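Local coordinates for alternansucrase (Leuconostoc mesenteroides, PDB 6HVG), which is a large multidomain enzyme of glycosyl hydrolase family 70 whose chain also carries choline-binding-type cell wall binding repeats, at residues A[254-267]-A[272-286]. Sequence-based numbering, arbitrary orientation.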
loop_
_atom_site.group_PDB
_atom_site.type_symbol
_atom_site.label_atom_id
_atom_site.label_comp_id
_atom_site.label_asym_id
_atom_site.label_seq_id
_atom_site.Cartn_x
_atom_site.Cartn_y
_atom_site.Cartn_z
ATOM N N ASN A 254 2.989 -17.071 -41.536
ATOM C CA ASN A 254 2.264 -15.806 -41.677
ATOM C C ASN A 254 2.494 -15.261 -43.072
ATOM O O ASN A 254 3.627 -15.257 -43.546
ATOM C CB ASN A 254 2.751 -14.763 -40.680
ATOM C CG ASN A 254 2.384 -15.098 -39.255
ATOM O OD1 ASN A 254 1.791 -14.285 -38.552
ATOM N ND2 ASN A 254 2.730 -16.293 -38.821
ATOM N N LEU A 255 1.435 -14.795 -43.723
ATOM C CA LEU A 255 1.550 -14.216 -45.058
ATOM C C LEU A 255 1.769 -12.720 -44.900
ATOM O O LEU A 255 1.033 -12.059 -44.175
ATOM C CB LEU A 255 0.293 -14.480 -45.854
ATOM C CG LEU A 255 0.241 -14.063 -47.325
ATOM C CD1 LEU A 255 1.410 -14.669 -48.114
ATOM C CD2 LEU A 255 -1.082 -14.486 -47.964
ATOM N N GLN A 256 2.836 -12.198 -45.507
ATOM C CA GLN A 256 3.156 -10.771 -45.424
ATOM C C GLN A 256 3.609 -10.178 -46.772
ATOM O O GLN A 256 4.072 -10.898 -47.657
ATOM C CB GLN A 256 4.217 -10.568 -44.353
ATOM C CG GLN A 256 3.707 -10.868 -42.940
ATOM C CD GLN A 256 4.797 -11.126 -41.929
ATOM O OE1 GLN A 256 5.978 -11.300 -42.271
ATOM N NE2 GLN A 256 4.404 -11.168 -40.653
ATOM N N TYR A 257 3.432 -8.868 -46.950
ATOM C CA TYR A 257 3.864 -8.201 -48.191
ATOM C C TYR A 257 4.991 -7.216 -47.956
ATOM O O TYR A 257 5.033 -6.546 -46.939
ATOM C CB TYR A 257 2.713 -7.470 -48.860
ATOM C CG TYR A 257 3.140 -6.955 -50.202
ATOM C CD1 TYR A 257 3.297 -7.832 -51.253
ATOM C CD2 TYR A 257 3.436 -5.613 -50.417
ATOM C CE1 TYR A 257 3.703 -7.404 -52.495
ATOM C CE2 TYR A 257 3.851 -5.174 -51.653
ATOM C CZ TYR A 257 3.974 -6.075 -52.684
ATOM O OH TYR A 257 4.419 -5.616 -53.902
ATOM N N PHE A 258 5.929 -7.122 -48.890
ATOM C CA PHE A 258 7.006 -6.140 -48.741
ATOM C C PHE A 258 7.159 -5.297 -50.009
ATOM O O PHE A 258 7.136 -5.814 -51.122
ATOM C CB PHE A 258 8.313 -6.855 -48.414
ATOM C CG PHE A 258 8.363 -7.423 -47.028
ATOM C CD1 PHE A 258 7.972 -8.728 -46.770
ATOM C CD2 PHE A 258 8.811 -6.663 -45.981
ATOM C CE1 PHE A 258 7.991 -9.243 -45.479
ATOM C CE2 PHE A 258 8.852 -7.182 -44.678
ATOM C CZ PHE A 258 8.448 -8.480 -44.431
ATOM N N ASN A 259 7.337 -3.993 -49.851
ATOM C CA ASN A 259 7.486 -3.124 -51.009
ATOM C C ASN A 259 8.840 -3.337 -51.679
ATOM O O ASN A 259 9.705 -4.037 -51.154
ATOM C CB ASN A 259 7.243 -1.662 -50.621
ATOM C CG ASN A 259 8.391 -1.025 -49.869
ATOM O OD1 ASN A 259 9.457 -1.605 -49.690
ATOM N ND2 ASN A 259 8.163 0.194 -49.418
ATOM N N GLN A 260 9.029 -2.724 -52.833
ATOM C CA GLN A 260 10.221 -2.973 -53.624
ATOM C C GLN A 260 11.519 -2.548 -52.922
ATOM O O GLN A 260 12.602 -2.939 -53.354
ATOM C CB GLN A 260 10.102 -2.287 -54.979
ATOM C CG GLN A 260 8.918 -2.724 -55.836
ATOM C CD GLN A 260 8.882 -1.956 -57.144
ATOM O OE1 GLN A 260 9.328 -0.799 -57.212
ATOM N NE2 GLN A 260 8.376 -2.597 -58.200
ATOM N N GLN A 261 11.412 -1.763 -51.856
ATOM C CA GLN A 261 12.580 -1.389 -51.050
ATOM C C GLN A 261 12.746 -2.237 -49.805
ATOM O O GLN A 261 13.623 -1.963 -48.999
ATOM C CB GLN A 261 12.517 0.101 -50.648
ATOM C CG GLN A 261 12.872 1.081 -51.756
ATOM C CD GLN A 261 11.814 1.123 -52.851
ATOM O OE1 GLN A 261 10.607 1.117 -52.573
ATOM N NE2 GLN A 261 12.257 1.168 -54.103
ATOM N N GLY A 262 11.876 -3.232 -49.625
ATOM C CA GLY A 262 11.959 -4.182 -48.523
ATOM C C GLY A 262 11.196 -3.832 -47.261
ATOM O O GLY A 262 11.323 -4.516 -46.243
ATOM N N VAL A 263 10.374 -2.789 -47.323
ATOM C CA VAL A 263 9.628 -2.310 -46.161
ATOM C C VAL A 263 8.331 -3.097 -46.018
ATOM O O VAL A 263 7.736 -3.488 -47.011
ATOM C CB VAL A 263 9.292 -0.805 -46.287
ATOM C CG1 VAL A 263 8.440 -0.311 -45.117
ATOM C CG2 VAL A 263 10.575 0.010 -46.381
ATOM N N GLN A 264 7.892 -3.317 -44.786
ATOM C CA GLN A 264 6.689 -4.113 -44.549
ATOM C C GLN A 264 5.402 -3.294 -44.593
ATOM O O GLN A 264 5.264 -2.298 -43.882
ATOM C CB GLN A 264 6.762 -4.852 -43.206
ATOM C CG GLN A 264 5.743 -5.992 -43.148
ATOM C CD GLN A 264 5.713 -6.735 -41.840
ATOM O OE1 GLN A 264 6.332 -6.331 -40.850
ATOM N NE2 GLN A 264 4.976 -7.830 -41.822
ATOM N N ILE A 265 4.456 -3.738 -45.413
ATOM C CA ILE A 265 3.141 -3.111 -45.461
ATOM C C ILE A 265 2.325 -3.535 -44.230
ATOM O O ILE A 265 2.147 -4.730 -43.969
ATOM C CB ILE A 265 2.357 -3.456 -46.734
ATOM C CG1 ILE A 265 3.111 -3.088 -48.031
ATOM C CG2 ILE A 265 0.999 -2.790 -46.711
ATOM C CD1 ILE A 265 3.686 -1.683 -48.145
ATOM N N LYS A 266 1.825 -2.537 -43.495
ATOM C CA LYS A 266 1.023 -2.718 -42.275
ATOM C C LYS A 266 -0.196 -1.807 -42.338
ATOM O O LYS A 266 -0.083 -0.618 -42.597
ATOM C CB LYS A 266 1.825 -2.352 -41.031
ATOM C CG LYS A 266 2.898 -3.325 -40.525
ATOM C CD LYS A 266 3.978 -2.535 -39.760
ATOM C CE LYS A 266 4.570 -3.258 -38.563
ATOM N NZ LYS A 266 4.994 -4.645 -38.846
ATOM N N GLY A 267 -1.372 -2.358 -42.079
ATOM C CA GLY A 267 -2.591 -1.564 -42.032
ATOM C C GLY A 267 -2.953 -1.025 -43.394
ATOM O O GLY A 267 -3.159 0.175 -43.553
ATOM N N VAL A 272 -1.344 -7.694 -54.885
ATOM C CA VAL A 272 -0.250 -8.605 -55.195
ATOM C C VAL A 272 -0.871 -9.795 -55.859
ATOM O O VAL A 272 -1.864 -10.305 -55.378
ATOM C CB VAL A 272 0.450 -9.114 -53.926
ATOM C CG1 VAL A 272 1.775 -9.789 -54.275
ATOM C CG2 VAL A 272 0.634 -7.968 -52.952
ATOM N N ASN A 273 -0.243 -10.266 -56.923
ATOM C CA ASN A 273 -0.837 -11.240 -57.840
ATOM C C ASN A 273 -2.085 -10.646 -58.511
ATOM O O ASN A 273 -2.160 -9.434 -58.726
ATOM C CB ASN A 273 -1.103 -12.610 -57.170
ATOM C CG ASN A 273 0.156 -13.233 -56.564
ATOM O OD1 ASN A 273 1.294 -12.946 -56.967
ATOM N ND2 ASN A 273 -0.049 -14.095 -55.578
ATOM N N ASN A 274 -3.051 -11.482 -58.867
ATOM C CA ASN A 274 -4.332 -10.963 -59.311
ATOM C C ASN A 274 -5.053 -10.313 -58.122
ATOM O O ASN A 274 -5.681 -9.264 -58.249
ATOM C CB ASN A 274 -5.162 -12.109 -59.884
ATOM C CG ASN A 274 -6.443 -11.634 -60.528
ATOM O OD1 ASN A 274 -7.141 -10.792 -59.980
ATOM N ND2 ASN A 274 -6.765 -12.179 -61.694
ATOM N N LYS A 275 -4.845 -10.895 -56.949
ATOM C CA LYS A 275 -5.672 -10.680 -55.767
ATOM C C LYS A 275 -5.368 -9.358 -55.049
ATOM O O LYS A 275 -4.411 -8.625 -55.363
ATOM C CB LYS A 275 -5.444 -11.856 -54.787
ATOM C CG LYS A 275 -5.213 -13.183 -55.519
ATOM C CD LYS A 275 -5.569 -14.426 -54.742
ATOM C CE LYS A 275 -5.263 -15.671 -55.575
ATOM N NZ LYS A 275 -5.855 -16.893 -54.959
ATOM N N ARG A 276 -6.213 -9.083 -54.066
ATOM C CA ARG A 276 -6.112 -7.907 -53.198
ATOM C C ARG A 276 -6.197 -8.300 -51.725
ATOM O O ARG A 276 -7.221 -8.794 -51.308
ATOM C CB ARG A 276 -7.272 -6.977 -53.530
ATOM C CG ARG A 276 -7.304 -5.673 -52.742
ATOM C CD ARG A 276 -8.217 -4.681 -53.436
ATOM N NE ARG A 276 -8.273 -3.394 -52.748
ATOM C CZ ARG A 276 -7.364 -2.434 -52.854
ATOM N NH1 ARG A 276 -6.284 -2.591 -53.612
ATOM N NH2 ARG A 276 -7.538 -1.305 -52.184
ATOM N N ILE A 277 -5.124 -8.113 -50.958
ATOM C CA ILE A 277 -5.069 -8.608 -49.591
ATOM C C ILE A 277 -4.852 -7.491 -48.585
ATOM O O ILE A 277 -4.010 -6.627 -48.790
ATOM C CB ILE A 277 -3.861 -9.555 -49.423
ATOM C CG1 ILE A 277 -3.923 -10.715 -50.414
ATOM C CG2 ILE A 277 -3.770 -10.116 -48.003
ATOM C CD1 ILE A 277 -2.601 -11.426 -50.620
ATOM N N TYR A 278 -5.546 -7.553 -47.464
ATOM C CA TYR A 278 -5.346 -6.572 -46.423
ATOM C C TYR A 278 -4.347 -7.150 -45.445
ATOM O O TYR A 278 -4.384 -8.350 -45.136
ATOM C CB TYR A 278 -6.649 -6.249 -45.710
ATOM C CG TYR A 278 -6.547 -5.056 -44.802
ATOM C CD1 TYR A 278 -6.194 -5.180 -43.450
ATOM C CD2 TYR A 278 -6.792 -3.794 -45.297
ATOM C CE1 TYR A 278 -6.109 -4.058 -42.630
ATOM C CE2 TYR A 278 -6.703 -2.670 -44.492
ATOM C CZ TYR A 278 -6.377 -2.809 -43.165
ATOM O OH TYR A 278 -6.309 -1.697 -42.385
ATOM N N PHE A 279 -3.453 -6.295 -44.960
ATOM C CA PHE A 279 -2.459 -6.709 -43.990
ATOM C C PHE A 279 -2.637 -5.943 -42.705
ATOM O O PHE A 279 -2.855 -4.730 -42.732
ATOM C CB PHE A 279 -1.061 -6.492 -44.545
ATOM C CG PHE A 279 -0.774 -7.320 -45.755
ATOM C CD1 PHE A 279 -0.249 -8.580 -45.611
ATOM C CD2 PHE A 279 -1.063 -6.852 -47.032
ATOM C CE1 PHE A 279 -0.006 -9.368 -46.711
ATOM C CE2 PHE A 279 -0.815 -7.634 -48.147
ATOM C CZ PHE A 279 -0.290 -8.903 -47.984
ATOM N N ALA A 280 -2.527 -6.644 -41.582
ATOM C CA ALA A 280 -2.858 -6.081 -40.274
ATOM C C ALA A 280 -1.940 -4.932 -39.807
ATOM O O ALA A 280 -0.776 -4.868 -40.197
ATOM C CB ALA A 280 -2.858 -7.184 -39.241
ATOM N N PRO A 281 -2.481 -4.015 -38.981
ATOM C CA PRO A 281 -1.773 -2.817 -38.553
ATOM C C PRO A 281 -0.467 -2.999 -37.815
ATOM O O PRO A 281 0.459 -2.188 -38.014
ATOM C CB PRO A 281 -2.769 -2.149 -37.607
ATOM C CG PRO A 281 -4.083 -2.490 -38.184
ATOM C CD PRO A 281 -3.936 -3.857 -38.792
ATOM N N ASN A 282 -0.373 -3.990 -36.942
ATOM C CA ASN A 282 0.887 -4.165 -36.200
ATOM C C ASN A 282 1.684 -5.390 -36.598
ATOM O O ASN A 282 2.893 -5.321 -36.760
ATOM C CB ASN A 282 0.628 -4.144 -34.693
ATOM C CG ASN A 282 0.090 -2.806 -34.227
ATOM O OD1 ASN A 282 0.455 -1.769 -34.764
ATOM N ND2 ASN A 282 -0.821 -2.830 -33.261
ATOM N N THR A 283 0.992 -6.505 -36.779
ATOM C CA THR A 283 1.649 -7.735 -37.170
ATOM C C THR A 283 2.026 -7.698 -38.639
ATOM O O THR A 283 3.088 -8.196 -39.028
ATOM C CB THR A 283 0.740 -8.958 -36.948
ATOM O OG1 THR A 283 -0.346 -8.915 -37.873
ATOM C CG2 THR A 283 0.178 -8.992 -35.521
ATOM N N GLY A 284 1.155 -7.113 -39.453
ATOM C CA GLY A 284 1.332 -7.152 -40.896
ATOM C C GLY A 284 0.834 -8.439 -41.504
ATOM O O GLY A 284 1.102 -8.697 -42.656
ATOM N N ASN A 285 0.080 -9.235 -40.741
ATOM C CA ASN A 285 -0.411 -10.527 -41.227
ATOM C C ASN A 285 -1.688 -10.391 -42.048
ATOM O O ASN A 285 -2.513 -9.507 -41.799
ATOM C CB ASN A 285 -0.659 -11.463 -40.044
ATOM C CG ASN A 285 0.581 -11.682 -39.194
ATOM O OD1 ASN A 285 1.707 -11.552 -39.659
ATOM N ND2 ASN A 285 0.380 -12.036 -37.949
ATOM N N ALA A 286 -1.831 -11.255 -43.052
ATOM C CA ALA A 286 -3.007 -11.245 -43.913
ATOM C C ALA A 286 -4.255 -11.576 -43.115
ATOM O O ALA A 286 -4.239 -12.500 -42.310
ATOM C CB ALA A 286 -2.842 -12.230 -45.055
HETATM O O HOH W 1 3.124 -7.311 -44.392
#
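The ring of Phe-279 packs against Tyr-257, whose CB sits over one face, 3.9 Å from the ring centroid, in a CH-pi contact; Ile-277 CG2 lies against the opposite face, offset toward the rim, and Leu-255 O meets the ring edge in plane. With CG anti to its carbonyl carbon (chi1 -63°), Phe-279 reaches the backbone of 255-257. Leu-255 CB rests 3.9 Å from Ala-286 CB, and its carbonyl O accepts from Ala-286 N. Gln-256 and Asn-285 run side by side with nearly coplanar amides: NE2 of Gln-256 gives a hydrogen bond of 2.9 Å to OD1 of Asn-285, almost in line with the acceptor's C=O, while Gln-256 OE1 bonds Tyr-227 OH, so both ends of the amide are held. A water accepts hydrogen bonds from Tyr-257 N and Gln-264 NE2 and lies 3.0 Å from Gly-284 O, bridging the segments. Bent at chi3 and chi4, Lys-266 brings NZ to Asn-282 O (3.0 Å), above that carbonyl plane, and to Gln-264 OE1. Both segments belong to one choline-binding repeat: strand 254-256 pairs with 249-251, its direction at 103° to that of weakly bonded strand 277-279, Gln-264 and Lys-266 touch strand 235-238, and 277-279 runs antiparallel between 268-270 and 286-293.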